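Local coordinates for putative mannose-6-phosphate isomerase YvyI (Bacillus subtilis, PDB 1QWR), which probably catalyses the zinc-dependent interconversion of D-mannose 6-phosphate and D-fructose 6-phosphate, as a type 1 mannose-6-phosphate isomerase, at residues E112-K117 and S191-R196; H136-K141 and E154-R159. One frame throughout, in Å; residues are numbered along the deposited sequence.

Contact 1 (E112-K117 and S191-R196). With SO4 (sulfate ion), chain C.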
# COMPACT_ATOMS: atom_id res chain seq x y z
N GLU A 112 15.57 -7.81 -13.09
CA GLU A 112 14.93 -8.62 -14.11
C GLU A 112 13.48 -8.31 -14.49
O GLU A 112 12.59 -9.18 -14.46
CB GLU A 112 15.07 -10.09 -13.70
CG GLU A 112 16.54 -10.52 -13.66
CD GLU A 112 17.15 -10.55 -15.06
OE1 GLU A 112 16.85 -11.52 -15.79
OE2 GLU A 112 17.91 -9.63 -15.44
N GLY A 113 13.24 -7.05 -14.86
CA GLY A 113 11.91 -6.65 -15.29
C GLY A 113 10.90 -6.30 -14.22
O GLY A 113 9.74 -6.00 -14.54
N GLU A 114 11.32 -6.35 -12.96
CA GLU A 114 10.44 -6.01 -11.85
C GLU A 114 10.09 -4.53 -12.03
O GLU A 114 10.91 -3.75 -12.52
CB GLU A 114 11.18 -6.19 -10.54
CG GLU A 114 10.35 -5.98 -9.30
CD GLU A 114 9.59 -7.24 -8.91
OE1 GLU A 114 8.89 -7.23 -7.88
OE2 GLU A 114 9.70 -8.24 -9.64
N LEU A 115 8.88 -4.14 -11.64
CA LEU A 115 8.49 -2.73 -11.73
C LEU A 115 9.18 -1.95 -10.63
O LEU A 115 9.69 -2.54 -9.66
CB LEU A 115 6.97 -2.59 -11.54
CG LEU A 115 6.01 -3.14 -12.59
CD1 LEU A 115 4.56 -2.84 -12.17
CD2 LEU A 115 6.31 -2.51 -13.93
N GLY A 116 9.21 -0.63 -10.75
CA GLY A 116 9.79 0.19 -9.69
C GLY A 116 8.76 0.21 -8.57
O GLY A 116 7.70 -0.42 -8.69
N LYS A 117 9.03 0.92 -7.48
CA LYS A 117 8.06 0.93 -6.37
C LYS A 117 7.77 2.31 -5.76
O LYS A 117 8.16 2.60 -4.63
CB LYS A 117 8.49 -0.07 -5.27
CG LYS A 117 7.42 -0.60 -4.30
CD LYS A 117 8.04 -1.87 -3.61
CE LYS A 117 7.21 -2.55 -2.56
NZ LYS A 117 7.12 -1.77 -1.33
N SER A 191 5.31 -4.48 -7.13
CA SER A 191 6.74 -4.71 -7.11
C SER A 191 7.17 -5.09 -5.71
O SER A 191 6.48 -4.76 -4.75
CB SER A 191 7.45 -3.40 -7.53
OG SER A 191 8.82 -3.35 -7.13
N ASP A 192 8.31 -5.78 -5.59
CA ASP A 192 8.85 -6.16 -4.28
C ASP A 192 10.31 -5.73 -4.26
O ASP A 192 11.11 -6.27 -3.51
CB ASP A 192 8.71 -7.68 -4.08
CG ASP A 192 8.97 -8.11 -2.63
OD1 ASP A 192 8.66 -7.36 -1.68
OD2 ASP A 192 9.48 -9.25 -2.45
N ALA A 193 10.65 -4.75 -5.10
CA ALA A 193 12.02 -4.25 -5.20
C ALA A 193 12.39 -3.30 -4.06
O ALA A 193 11.93 -2.14 -4.00
CB ALA A 193 12.21 -3.56 -6.53
N THR A 194 13.23 -3.81 -3.16
CA THR A 194 13.65 -3.04 -1.99
C THR A 194 15.14 -3.15 -1.71
O THR A 194 15.68 -4.24 -1.66
CB THR A 194 12.92 -3.55 -0.74
OG1 THR A 194 11.51 -3.37 -0.92
CG2 THR A 194 13.38 -2.80 0.51
N TYR A 195 15.79 -2.00 -1.52
CA TYR A 195 17.22 -1.97 -1.21
C TYR A 195 17.37 -1.41 0.20
O TYR A 195 17.11 -0.23 0.44
CB TYR A 195 17.96 -1.08 -2.23
CG TYR A 195 17.79 -1.52 -3.68
CD1 TYR A 195 17.76 -2.87 -4.03
CD2 TYR A 195 17.67 -0.57 -4.71
CE1 TYR A 195 17.62 -3.27 -5.36
CE2 TYR A 195 17.53 -0.96 -6.03
CZ TYR A 195 17.50 -2.31 -6.36
OH TYR A 195 17.36 -2.69 -7.67
N ARG A 196 17.79 -2.27 1.13
CA ARG A 196 17.96 -1.85 2.52
C ARG A 196 19.36 -1.31 2.77
O ARG A 196 20.33 -1.86 2.25
CB ARG A 196 17.77 -3.02 3.48
CG ARG A 196 16.50 -3.76 3.31
CD ARG A 196 16.25 -4.66 4.52
NE ARG A 196 15.06 -5.46 4.32
CZ ARG A 196 15.06 -6.67 3.78
NH1 ARG A 196 16.20 -7.22 3.39
NH2 ARG A 196 13.92 -7.31 3.62
S SO4 C . 11.28 -4.10 5.36
O1 SO4 C . 12.06 -3.46 6.45
O2 SO4 C . 10.74 -5.39 5.82
O3 SO4 C . 12.12 -4.29 4.17
O4 SO4 C . 10.15 -3.22 5.01
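An ST turn at S191 packs against the loop 112-117, beside the zinc site of this cupin-family isomerase: the K117 side chain lies about 4 Å from the zinc ion, nearest atoms. S191 sets OG anti to its backbone N (chi1 160°), where it accepts from A193 N at 3.1 Å and donates to L115 O at 2.8 Å, approaching that carbonyl from above its plane. E114 comes over from the other segment: with CG anti to the backbone N and a bend at chi2 (84°), CG lies beside A193 CB and the carboxylate reaches the backbone of D192. There E114 OE1 takes D192 N at 2.8 Å on its anti lone pair, and it is also hydrogen-bonded to H47 NE2. An alanine here removes the acceptor shared by D192 N and H47 and would probably let the two loops move apart at this point. The K117 chain runs alongside S191, its CE 3.2 Å from S191 O, before the bend at chi4 carries NZ to a long, weak ion pair with E119, a zinc ligand. The carboxylate of D192 makes a salt bridge with K49. Farther along, R196, probably an active-site residue as in relatives, donates from NE to sulfate O3 at 3.2 Å, with an N-H...O angle of 152°.

Contact 2 (H136-K141 and E154-R159); sequences HTARSK and EGLLRR
The backbones of 136-141 and 154-159 meet where strand 131-136 runs out and helix 153-156 gives way to strand 157-161, H136 and L157 forming an antiparallel non-hydrogen-bonded pair with CA atoms 4.5 Å apart. T137 then grips the helix end twice: its N donates to L156 O at 2.8 Å, in the carbonyl plane but bent (136° at H), and its OG1 donates to G155 O at 2.7 Å along a lone pair. For this, chi1 of 58° tucks OG1 between the backbone N and the carbonyl carbon. L156 O also receives a CA-H...O contact from H136 CA at 3.1 Å. The H136-L157 pair belongs to a small three-stranded antiparallel sheet, where R158 backbone bonds with Y134 and G135 continue the pairing of edge strand 157-161 with central strand 131-136. The L156 side chain runs alongside that of H136 in the same direction, and L156 CD1 sits 3.6 Å from H136 CB and also touches A138 CB; L144, M147 and I148 of helix 141-149 pack against the same leucine. R158 lays CG and CD along the H136 backbone, CD 3.3 Å from H136 O. Its chain bends at chi3 (62°), and NH2 makes a long, weak ion pair with D227.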
# COMPACT_ATOMS: atom_id res chain seq x y z
N HIS A 136 16.67 12.68 3.48
CA HIS A 136 17.97 12.75 4.14
C HIS A 136 18.64 14.09 3.88
O HIS A 136 18.15 14.90 3.10
CB HIS A 136 18.87 11.63 3.63
CG HIS A 136 19.22 11.78 2.19
ND1 HIS A 136 18.43 11.29 1.17
CD2 HIS A 136 20.23 12.46 1.59
CE1 HIS A 136 18.94 11.65 0.01
NE2 HIS A 136 20.03 12.37 0.23
N THR A 137 19.79 14.30 4.52
CA THR A 137 20.49 15.58 4.38
C THR A 137 21.72 15.58 3.46
O THR A 137 22.32 16.64 3.25
CB THR A 137 20.98 16.08 5.75
OG1 THR A 137 21.83 15.08 6.33
CG2 THR A 137 19.80 16.34 6.67
N ALA A 138 22.09 14.42 2.94
CA ALA A 138 23.27 14.33 2.07
C ALA A 138 23.12 15.16 0.81
O ALA A 138 22.08 15.15 0.16
CB ALA A 138 23.55 12.89 1.73
N ARG A 139 24.18 15.89 0.47
CA ARG A 139 24.17 16.77 -0.69
C ARG A 139 24.78 16.14 -1.93
O ARG A 139 24.64 16.66 -3.04
CB ARG A 139 24.92 18.07 -0.33
CG ARG A 139 24.29 18.84 0.83
CD ARG A 139 25.17 20.01 1.27
NE ARG A 139 26.40 19.57 1.92
CZ ARG A 139 27.42 20.37 2.23
NH1 ARG A 139 27.36 21.66 1.94
NH2 ARG A 139 28.49 19.88 2.84
N SER A 140 25.46 15.01 -1.74
CA SER A 140 26.08 14.29 -2.83
C SER A 140 26.09 12.81 -2.51
O SER A 140 25.98 12.41 -1.34
CB SER A 140 27.52 14.78 -3.06
OG SER A 140 28.36 14.34 -2.01
N LYS A 141 26.23 11.97 -3.53
CA LYS A 141 26.24 10.55 -3.27
C LYS A 141 27.48 10.11 -2.48
O LYS A 141 27.41 9.14 -1.73
CB LYS A 141 26.09 9.76 -4.57
CG LYS A 141 24.68 9.99 -5.16
CD LYS A 141 24.11 8.76 -5.86
CE LYS A 141 22.68 9.03 -6.34
NZ LYS A 141 22.08 7.83 -6.98
N GLU A 154 21.69 9.94 12.76
CA GLU A 154 21.15 11.14 13.39
C GLU A 154 21.30 12.38 12.53
O GLU A 154 20.38 13.20 12.43
CB GLU A 154 21.83 11.37 14.74
CG GLU A 154 21.07 12.34 15.62
CD GLU A 154 19.60 11.98 15.70
OE1 GLU A 154 19.29 10.78 15.89
OE2 GLU A 154 18.74 12.89 15.57
N GLY A 155 22.46 12.53 11.90
CA GLY A 155 22.68 13.70 11.07
C GLY A 155 22.14 13.52 9.66
O GLY A 155 21.77 14.49 9.00
N LEU A 156 22.08 12.27 9.21
CA LEU A 156 21.63 11.96 7.85
C LEU A 156 20.12 11.92 7.62
O LEU A 156 19.61 12.60 6.74
CB LEU A 156 22.19 10.61 7.41
CG LEU A 156 21.71 10.17 6.01
CD1 LEU A 156 22.20 11.16 4.95
CD2 LEU A 156 22.22 8.76 5.72
N LEU A 157 19.43 11.12 8.42
CA LEU A 157 17.99 10.94 8.25
C LEU A 157 17.13 12.13 8.64
O LEU A 157 17.46 12.89 9.55
CB LEU A 157 17.51 9.73 9.05
CG LEU A 157 18.26 8.42 8.87
CD1 LEU A 157 17.62 7.37 9.76
CD2 LEU A 157 18.24 7.98 7.41
N ARG A 158 16.02 12.29 7.92
CA ARG A 158 15.07 13.35 8.21
C ARG A 158 13.85 12.60 8.76
O ARG A 158 13.46 11.54 8.26
CB ARG A 158 14.71 14.13 6.95
CG ARG A 158 15.85 14.98 6.41
CD ARG A 158 15.52 15.59 5.05
NE ARG A 158 14.38 16.51 5.07
CZ ARG A 158 14.42 17.75 5.55
NH1 ARG A 158 15.54 18.23 6.07
NH2 ARG A 158 13.33 18.51 5.51
N ARG A 159 13.26 13.15 9.82
CA ARG A 159 12.12 12.50 10.44
C ARG A 159 10.89 13.39 10.46
O ARG A 159 11.00 14.61 10.53
CB ARG A 159 12.49 12.06 11.86
CG ARG A 159 13.59 11.00 11.90
CD ARG A 159 14.10 10.76 13.31
NE ARG A 159 14.90 9.54 13.42
CZ ARG A 159 14.40 8.32 13.64
NH1 ARG A 159 13.09 8.15 13.80
NH2 ARG A 159 15.21 7.28 13.73

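From the N terminus the chain builds strands 9-17 to 98-100 and helix 104-110 before it enters 112-117, the opening side of contact 1, then runs through strand 119-126 into strand 131-136. Contact 2 closes the short excursion that follows: 12 residues, mostly helix 141-149, separate 136-141 from 154-159. The chain continues through strands 157-161, 167-170, 176-178 and 182-189 before 191-196 completes contact 1, with 73 residues between the two segments. Contact 2 is therefore nested within the loop of contact 1. The two do not touch, their nearest atoms being about 10 Å apart. Contact 1 ties loops beside the zinc site together; contact 2 fastens a helical excursion to the small three-stranded sheet, farther from the chain centre.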